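PDB 6IK4: elastinolytic metalloprotease from Pseudoalteromonas sp. CF6-2, which acts as a zinc-dependent peptidase of the M23 family, probably cutting peptide bonds in elastin and in the peptidoglycan of Gram-positive bacteria. Local coordinates for residues G18-N23 / S31-N36; Q50-G55 / F73-Y78; Y78-L83 / P117-T122. All coordinates share one frame; numbering follows the deposited sequence.

Overall arrangement
All three contacts are largely buried, and all reach the same curled antiparallel sheet. Contacts 1 and 3 form two sides of one zinc site: their strands, 32-36 and 119-125, are neighbours, and N23 and S32 of the first touch H120 and T122 of the second. Both combine backbone pairing with metal-binding side chains. Contact 2 shares strand 73-81 and Y78 with contact 3, but the nearest atom of the Y77 side chain is about 11 Å from the zinc. Its chemistry differs accordingly: side-chain hydroxyls and an imidazole tie a connecting loop to the strand. F121, packed against T75 and Y77, joins contact 2 to contact 3.

Contact 1: G18-N23 / S31-N36; sequences GGAHSN and SSLDFN. With ZN (zinc ion), chain B.
H21 and D34 meet at a shared zinc ion, bound by H21 NE2 at 2.1 Å and by D34 OD1 at 2.0 Å. The two side chains cross at about a right angle, with imidazole and carboxylate planes 63° apart and OD1 at the edge of the ring. H21 has CG between its backbone N and carbonyl carbon (chi1 51°), which carries the imidazole over S32 CB toward D34 and the metal.

One hydrogen bond, with the zinc at NE2, fixes the rotation of that ring. H21 ND1 donates to G19 O at 2.9 Å, an almost straight bond (162°) lying in the ring plane, so the nitrogen remote from the zinc is also anchored. G19 O is thus second shell to H21, and through a water that accepts from D34 N it also ties to the backbone, not the carboxylate, of D34. Among backbone bonds, H21 N to S32 O (3.0 Å) and S32 N to H21 O (2.7 Å) make a single antiparallel bridge, and G18 N to D34 O (3.1 Å) ties down the start of the loop. S31 and S32 both lie opposite H21, a classic beta bulge. The hydroxyl of S32 bonds to T122, while N23 OD1 bonds to H120 NE2.

S32 CB sits over one face of the H21 ring in a CH-pi contact, 4.1 Å from the ring centroid, and A20 CB meets L33 CD2 at 4.2 Å.

H120 is the third protein ligand, giving the His-Asp-His set characteristic of M23 metallopeptidases.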
# COMPACT_ATOMS: atom_id res chain seq x y z
N GLY A 18 -2.48 -8.38 -3.33
CA GLY A 18 -3.76 -8.74 -3.91
C GLY A 18 -4.10 -7.83 -5.08
O GLY A 18 -3.29 -7.02 -5.53
N GLY A 19 -5.33 -8.00 -5.58
CA GLY A 19 -5.77 -7.19 -6.69
C GLY A 19 -6.14 -5.77 -6.29
O GLY A 19 -6.42 -5.46 -5.13
N ALA A 20 -6.17 -4.89 -7.30
CA ALA A 20 -6.51 -3.50 -7.06
C ALA A 20 -7.98 -3.36 -6.66
O ALA A 20 -8.85 -4.08 -7.17
CB ALA A 20 -6.21 -2.66 -8.30
N HIS A 21 -8.24 -2.45 -5.73
CA HIS A 21 -9.59 -2.20 -5.25
C HIS A 21 -9.71 -0.75 -4.82
O HIS A 21 -8.70 -0.05 -4.63
CB HIS A 21 -9.98 -3.14 -4.09
CG HIS A 21 -8.97 -3.20 -2.98
ND1 HIS A 21 -7.76 -3.85 -3.10
CD2 HIS A 21 -8.99 -2.69 -1.72
CE1 HIS A 21 -7.08 -3.75 -1.97
NE2 HIS A 21 -7.81 -3.05 -1.11
N SER A 22 -10.95 -0.29 -4.67
CA SER A 22 -11.16 1.04 -4.12
C SER A 22 -10.83 1.04 -2.63
O SER A 22 -10.66 -0.01 -2.00
CB SER A 22 -12.60 1.50 -4.34
OG SER A 22 -13.43 1.00 -3.30
N ASN A 23 -10.78 2.25 -2.07
CA ASN A 23 -10.44 2.39 -0.66
C ASN A 23 -11.39 1.60 0.23
O ASN A 23 -10.97 1.05 1.25
CB ASN A 23 -10.43 3.86 -0.24
CG ASN A 23 -9.94 4.05 1.18
OD1 ASN A 23 -8.92 3.49 1.57
ND2 ASN A 23 -10.68 4.83 1.96
N SER A 31 -7.92 2.19 -6.44
CA SER A 31 -6.84 3.03 -5.93
C SER A 31 -5.90 2.32 -4.97
O SER A 31 -4.89 2.90 -4.58
CB SER A 31 -7.45 4.21 -5.18
OG SER A 31 -8.13 3.72 -4.04
N SER A 32 -6.24 1.10 -4.55
CA SER A 32 -5.61 0.51 -3.38
C SER A 32 -5.13 -0.91 -3.66
O SER A 32 -5.68 -1.61 -4.52
CB SER A 32 -6.59 0.49 -2.20
OG SER A 32 -7.09 1.79 -1.90
N LEU A 33 -4.12 -1.33 -2.90
CA LEU A 33 -3.58 -2.68 -2.92
C LEU A 33 -3.37 -3.13 -1.49
O LEU A 33 -3.01 -2.32 -0.63
CB LEU A 33 -2.24 -2.74 -3.68
CG LEU A 33 -2.29 -2.42 -5.17
CD1 LEU A 33 -0.90 -2.02 -5.67
CD2 LEU A 33 -2.83 -3.62 -5.96
N ASP A 34 -3.60 -4.42 -1.22
CA ASP A 34 -3.28 -5.01 0.08
C ASP A 34 -1.97 -5.77 -0.03
O ASP A 34 -1.86 -6.70 -0.84
CB ASP A 34 -4.42 -5.92 0.55
CG ASP A 34 -5.71 -5.16 0.78
OD1 ASP A 34 -5.63 -3.95 1.01
OD2 ASP A 34 -6.79 -5.78 0.74
N PHE A 35 -0.96 -5.36 0.75
CA PHE A 35 0.36 -5.98 0.75
C PHE A 35 0.60 -6.75 2.04
O PHE A 35 0.25 -6.27 3.12
CB PHE A 35 1.48 -4.93 0.66
CG PHE A 35 1.52 -4.15 -0.62
CD1 PHE A 35 1.41 -4.77 -1.85
CD2 PHE A 35 1.69 -2.78 -0.58
CE1 PHE A 35 1.48 -4.05 -3.02
CE2 PHE A 35 1.75 -2.03 -1.74
CZ PHE A 35 1.65 -2.66 -2.97
N ASN A 36 1.24 -7.91 1.94
CA ASN A 36 1.70 -8.60 3.15
C ASN A 36 2.93 -9.44 2.82
O ASN A 36 3.11 -9.85 1.67
CB ASN A 36 0.59 -9.45 3.77
CG ASN A 36 0.44 -10.82 3.10
OD1 ASN A 36 1.05 -11.80 3.53
ND2 ASN A 36 -0.38 -10.89 2.05
ZN ZN B . -7.43 -3.01 0.95
O HOH W 1 -5.32 -6.22 -2.68

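Contact 2: Q50-G55 / F73-Y78; sequences QAAHGG and FATNYY
This is a buried polar contact in which the hydroxyls of T75 and Y77, on strand 73-81, take hold of A52 and H53 in the loop between strands 48-50 and 55-61. The backbones do not pair: the nearest CA atoms, those of A52 and T75, are 7.3 Å apart, so side chains bridge the separation. A52 N donates to Y77 OH at 2.9 Å in a nearly straight bond (169°), while A52 CB comes within 3.3 Å of the same oxygen. Y77 OH is also 2.7 Å from T75 OG1, a hydrogen bond in which either hydroxyl could be the donor.

The loop connects two strands of the curled antiparallel sheet of this M23 peptidase domain. Strand 48-50 pairs with strand 96-100 and strand 55-61 with strand 64-68, and both of those partners pair with strand 73-81.

H53 and T75 approach tip to tip. H53 NE2 lies 2.8 Å from T75 OG1, but the angle of 118° makes this bond weak; T75 CG2 packs beside H53 NE2 at 3.5 Å. At the other side of the imidazole, H53 ND1 donates to G54 O at 2.8 Å, with G54 O near the ring plane, which sets the ring's rotation. H53 CG lies between the backbone N and carbonyl carbon (chi1 58°), bringing NE2 toward the strand. F3 meets the H53 ring edge-to-face, and F121 packs against A52, T75 and Y77.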
# COMPACT_ATOMS: atom_id res chain seq x y z
N GLN A 50 7.69 0.59 4.80
CA GLN A 50 8.52 1.73 4.41
C GLN A 50 7.70 2.73 3.60
O GLN A 50 6.83 2.35 2.81
CB GLN A 50 9.72 1.28 3.56
CG GLN A 50 10.68 0.34 4.30
CD GLN A 50 11.72 -0.26 3.38
OE1 GLN A 50 11.97 0.24 2.28
NE2 GLN A 50 12.35 -1.34 3.83
N ALA A 51 8.01 4.02 3.78
CA ALA A 51 7.40 5.05 2.94
C ALA A 51 7.76 4.81 1.47
O ALA A 51 8.94 4.67 1.12
CB ALA A 51 7.87 6.45 3.37
N ALA A 52 6.72 4.77 0.62
CA ALA A 52 6.90 4.56 -0.82
C ALA A 52 7.59 5.73 -1.51
O ALA A 52 8.05 5.58 -2.65
CB ALA A 52 5.54 4.30 -1.49
N HIS A 53 7.66 6.88 -0.84
CA HIS A 53 8.23 8.12 -1.37
C HIS A 53 8.34 9.10 -0.20
O HIS A 53 7.88 8.81 0.91
CB HIS A 53 7.34 8.71 -2.47
CG HIS A 53 5.95 8.98 -2.00
ND1 HIS A 53 5.60 10.13 -1.32
CD2 HIS A 53 4.83 8.22 -2.04
CE1 HIS A 53 4.32 10.08 -0.99
NE2 HIS A 53 3.83 8.93 -1.41
N GLY A 54 8.93 10.27 -0.46
CA GLY A 54 9.05 11.29 0.57
C GLY A 54 7.86 12.23 0.63
O GLY A 54 7.04 12.29 -0.29
N GLY A 55 7.74 12.94 1.75
CA GLY A 55 6.68 13.91 1.89
C GLY A 55 6.35 14.21 3.34
O GLY A 55 7.10 13.86 4.26
N PHE A 73 0.48 14.30 -4.96
CA PHE A 73 0.22 12.87 -4.83
C PHE A 73 0.58 12.42 -3.42
O PHE A 73 1.46 12.98 -2.78
CB PHE A 73 1.05 12.07 -5.84
CG PHE A 73 0.51 12.16 -7.23
CD1 PHE A 73 -0.55 11.35 -7.63
CD2 PHE A 73 1.03 13.09 -8.12
CE1 PHE A 73 -1.07 11.45 -8.92
CE2 PHE A 73 0.52 13.18 -9.41
CZ PHE A 73 -0.53 12.36 -9.80
N ALA A 74 -0.10 11.36 -2.97
CA ALA A 74 0.10 10.90 -1.61
C ALA A 74 -0.17 9.40 -1.58
O ALA A 74 -0.95 8.88 -2.39
CB ALA A 74 -0.83 11.61 -0.61
N THR A 75 0.46 8.72 -0.64
CA THR A 75 0.14 7.33 -0.38
C THR A 75 -0.40 7.22 1.04
O THR A 75 0.13 7.85 1.97
CB THR A 75 1.34 6.41 -0.60
OG1 THR A 75 2.50 6.93 0.08
CG2 THR A 75 1.64 6.31 -2.10
N ASN A 76 -1.45 6.43 1.20
CA ASN A 76 -2.08 6.22 2.49
C ASN A 76 -1.86 4.78 2.90
O ASN A 76 -1.85 3.88 2.05
CB ASN A 76 -3.57 6.55 2.41
CG ASN A 76 -4.18 6.85 3.76
OD1 ASN A 76 -4.20 8.00 4.19
ND2 ASN A 76 -4.67 5.81 4.44
N TYR A 77 -1.65 4.56 4.21
CA TYR A 77 -1.30 3.26 4.77
C TYR A 77 -2.27 2.99 5.91
O TYR A 77 -2.22 3.67 6.94
CB TYR A 77 0.15 3.25 5.30
CG TYR A 77 1.16 3.71 4.27
CD1 TYR A 77 1.32 5.07 3.96
CD2 TYR A 77 1.96 2.79 3.59
CE1 TYR A 77 2.23 5.49 2.99
CE2 TYR A 77 2.88 3.20 2.63
CZ TYR A 77 3.00 4.54 2.32
OH TYR A 77 3.91 4.95 1.36
N TYR A 78 -3.11 1.96 5.76
CA TYR A 78 -4.15 1.65 6.73
C TYR A 78 -3.95 0.22 7.25
O TYR A 78 -3.26 -0.60 6.63
CB TYR A 78 -5.56 1.84 6.13
CG TYR A 78 -6.67 1.69 7.15
CD1 TYR A 78 -6.79 2.58 8.21
CD2 TYR A 78 -7.57 0.63 7.08
CE1 TYR A 78 -7.80 2.44 9.17
CE2 TYR A 78 -8.58 0.49 8.03
CZ TYR A 78 -8.68 1.39 9.07
OH TYR A 78 -9.68 1.24 10.02

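Contact 3: Y78-L83 / P117-T122; sequences YHMSNL and PHVHFT. With ZN (zinc ion), chain B.
The imidazoles of H79 and H118 meet obliquely, their centroids 4.6 Å apart and their planes at 65°. The nearest approach is H79 CD2 to H118 NE2, 3.2 Å. Over one face of the H79 ring lies Y78 CD2, 3.3 Å above the plane and displaced toward the rim. H79 CD2 also touches H120 CB at 3.5 Å, while Y78 CB stands at the edge of the H120 ring.

H79 ND1 bonds to A107 O, and H118 ND1 bonds to G116 O, so each ring is tied on the side away from the other. An alanine in place of H79 would probably leave A107 O without its imidazole partner and open a gap beside H118 NE2 and H120 CB.

The backbone supplies the framework. Y78 N donates to H120 O at 2.9 Å and H120 N returns a bond to Y78 O at 3.0 Å, an antiparallel hydrogen-bonded pair. Directly after it, H79 adopts a positive phi of 74°, breaking the regular strand. Further along, M80 SD lies alongside V119 CG2 at 3.9 Å, the two side chains pointing the same way.

H120 has CG anti to its backbone N (chi1 170°), which carries H120 ND1 to the zinc at 2.0 Å; H21 and D34 supply the other protein ligands. H118 and H120 form the HxH motif of M23 peptidases, in which the second histidine binds the metal; H118 and H79 are the predicted proton donor/acceptor residues beside it.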
# COMPACT_ATOMS: atom_id res chain seq x y z
N TYR A 78 -3.11 1.96 5.76
CA TYR A 78 -4.15 1.65 6.73
C TYR A 78 -3.95 0.22 7.25
O TYR A 78 -3.26 -0.60 6.63
CB TYR A 78 -5.56 1.84 6.13
CG TYR A 78 -6.67 1.69 7.15
CD1 TYR A 78 -6.79 2.58 8.21
CD2 TYR A 78 -7.57 0.63 7.08
CE1 TYR A 78 -7.80 2.44 9.17
CE2 TYR A 78 -8.58 0.49 8.03
CZ TYR A 78 -8.68 1.39 9.07
OH TYR A 78 -9.68 1.24 10.02
N HIS A 79 -4.52 -0.04 8.44
CA HIS A 79 -4.29 -1.26 9.24
C HIS A 79 -2.91 -1.26 9.91
O HIS A 79 -2.28 -2.31 10.02
CB HIS A 79 -4.45 -2.56 8.42
CG HIS A 79 -5.74 -2.68 7.68
ND1 HIS A 79 -6.97 -2.53 8.28
CD2 HIS A 79 -5.99 -2.99 6.38
CE1 HIS A 79 -7.92 -2.72 7.39
NE2 HIS A 79 -7.36 -3.00 6.22
N MET A 80 -2.47 -0.10 10.38
CA MET A 80 -1.11 0.07 10.89
C MET A 80 -1.06 -0.02 12.41
O MET A 80 -2.08 0.08 13.11
CB MET A 80 -0.54 1.43 10.45
CG MET A 80 -0.47 1.64 8.94
SD MET A 80 0.72 0.50 8.21
CE MET A 80 2.28 1.10 8.84
N SER A 81 0.16 -0.17 12.93
CA SER A 81 0.44 -0.07 14.35
C SER A 81 1.84 0.51 14.54
O SER A 81 2.61 0.65 13.58
CB SER A 81 0.32 -1.44 15.04
OG SER A 81 1.42 -2.27 14.70
N ASN A 82 2.15 0.86 15.78
CA ASN A 82 3.49 1.37 16.14
C ASN A 82 3.91 2.52 15.23
O ASN A 82 5.05 2.56 14.76
CB ASN A 82 4.54 0.26 16.08
CG ASN A 82 4.18 -0.93 16.95
OD1 ASN A 82 3.63 -1.92 16.47
ND2 ASN A 82 4.50 -0.83 18.24
N LEU A 83 2.99 3.44 14.96
CA LEU A 83 3.29 4.54 14.05
C LEU A 83 4.38 5.42 14.64
O LEU A 83 4.43 5.66 15.84
CB LEU A 83 2.03 5.36 13.78
CG LEU A 83 0.95 4.70 12.90
CD1 LEU A 83 -0.20 5.67 12.66
CD2 LEU A 83 1.54 4.21 11.56
N PRO A 117 -3.43 -10.03 8.81
CA PRO A 117 -2.53 -8.86 8.79
C PRO A 117 -2.08 -8.50 7.37
O PRO A 117 -1.69 -9.37 6.58
CB PRO A 117 -1.34 -9.32 9.65
CG PRO A 117 -1.91 -10.39 10.54
CD PRO A 117 -2.97 -11.08 9.73
N HIS A 118 -2.14 -7.20 7.08
CA HIS A 118 -1.66 -6.63 5.83
C HIS A 118 -1.73 -5.12 5.97
O HIS A 118 -2.37 -4.60 6.89
CB HIS A 118 -2.49 -7.09 4.63
CG HIS A 118 -3.89 -6.55 4.63
ND1 HIS A 118 -4.91 -7.12 5.38
CD2 HIS A 118 -4.45 -5.51 3.97
CE1 HIS A 118 -6.03 -6.45 5.18
NE2 HIS A 118 -5.78 -5.47 4.33
N VAL A 119 -1.09 -4.41 5.05
CA VAL A 119 -1.30 -2.96 4.93
C VAL A 119 -2.19 -2.70 3.72
O VAL A 119 -1.98 -3.29 2.65
CB VAL A 119 0.03 -2.19 4.83
CG1 VAL A 119 0.89 -2.71 3.67
CG2 VAL A 119 -0.24 -0.69 4.66
N HIS A 120 -3.21 -1.88 3.92
CA HIS A 120 -4.07 -1.38 2.85
C HIS A 120 -3.42 -0.11 2.34
O HIS A 120 -3.38 0.90 3.05
CB HIS A 120 -5.48 -1.14 3.40
CG HIS A 120 -6.41 -0.41 2.48
ND1 HIS A 120 -7.13 -1.06 1.49
CD2 HIS A 120 -6.79 0.88 2.43
CE1 HIS A 120 -7.90 -0.18 0.87
NE2 HIS A 120 -7.71 1.01 1.42
N PHE A 121 -2.89 -0.16 1.12
CA PHE A 121 -2.07 0.90 0.53
C PHE A 121 -2.87 1.62 -0.55
O PHE A 121 -3.37 0.97 -1.47
CB PHE A 121 -0.80 0.26 -0.05
CG PHE A 121 0.09 1.19 -0.83
CD1 PHE A 121 1.05 1.95 -0.18
CD2 PHE A 121 0.03 1.22 -2.21
CE1 PHE A 121 1.91 2.78 -0.91
CE2 PHE A 121 0.88 2.04 -2.95
CZ PHE A 121 1.82 2.82 -2.29
N THR A 122 -2.95 2.96 -0.48
CA THR A 122 -3.84 3.73 -1.35
C THR A 122 -3.08 4.90 -1.97
O THR A 122 -2.34 5.59 -1.28
CB THR A 122 -5.06 4.29 -0.58
OG1 THR A 122 -5.76 3.21 0.06
CG2 THR A 122 -6.03 5.11 -1.50
ZN ZN B . -7.43 -3.01 0.95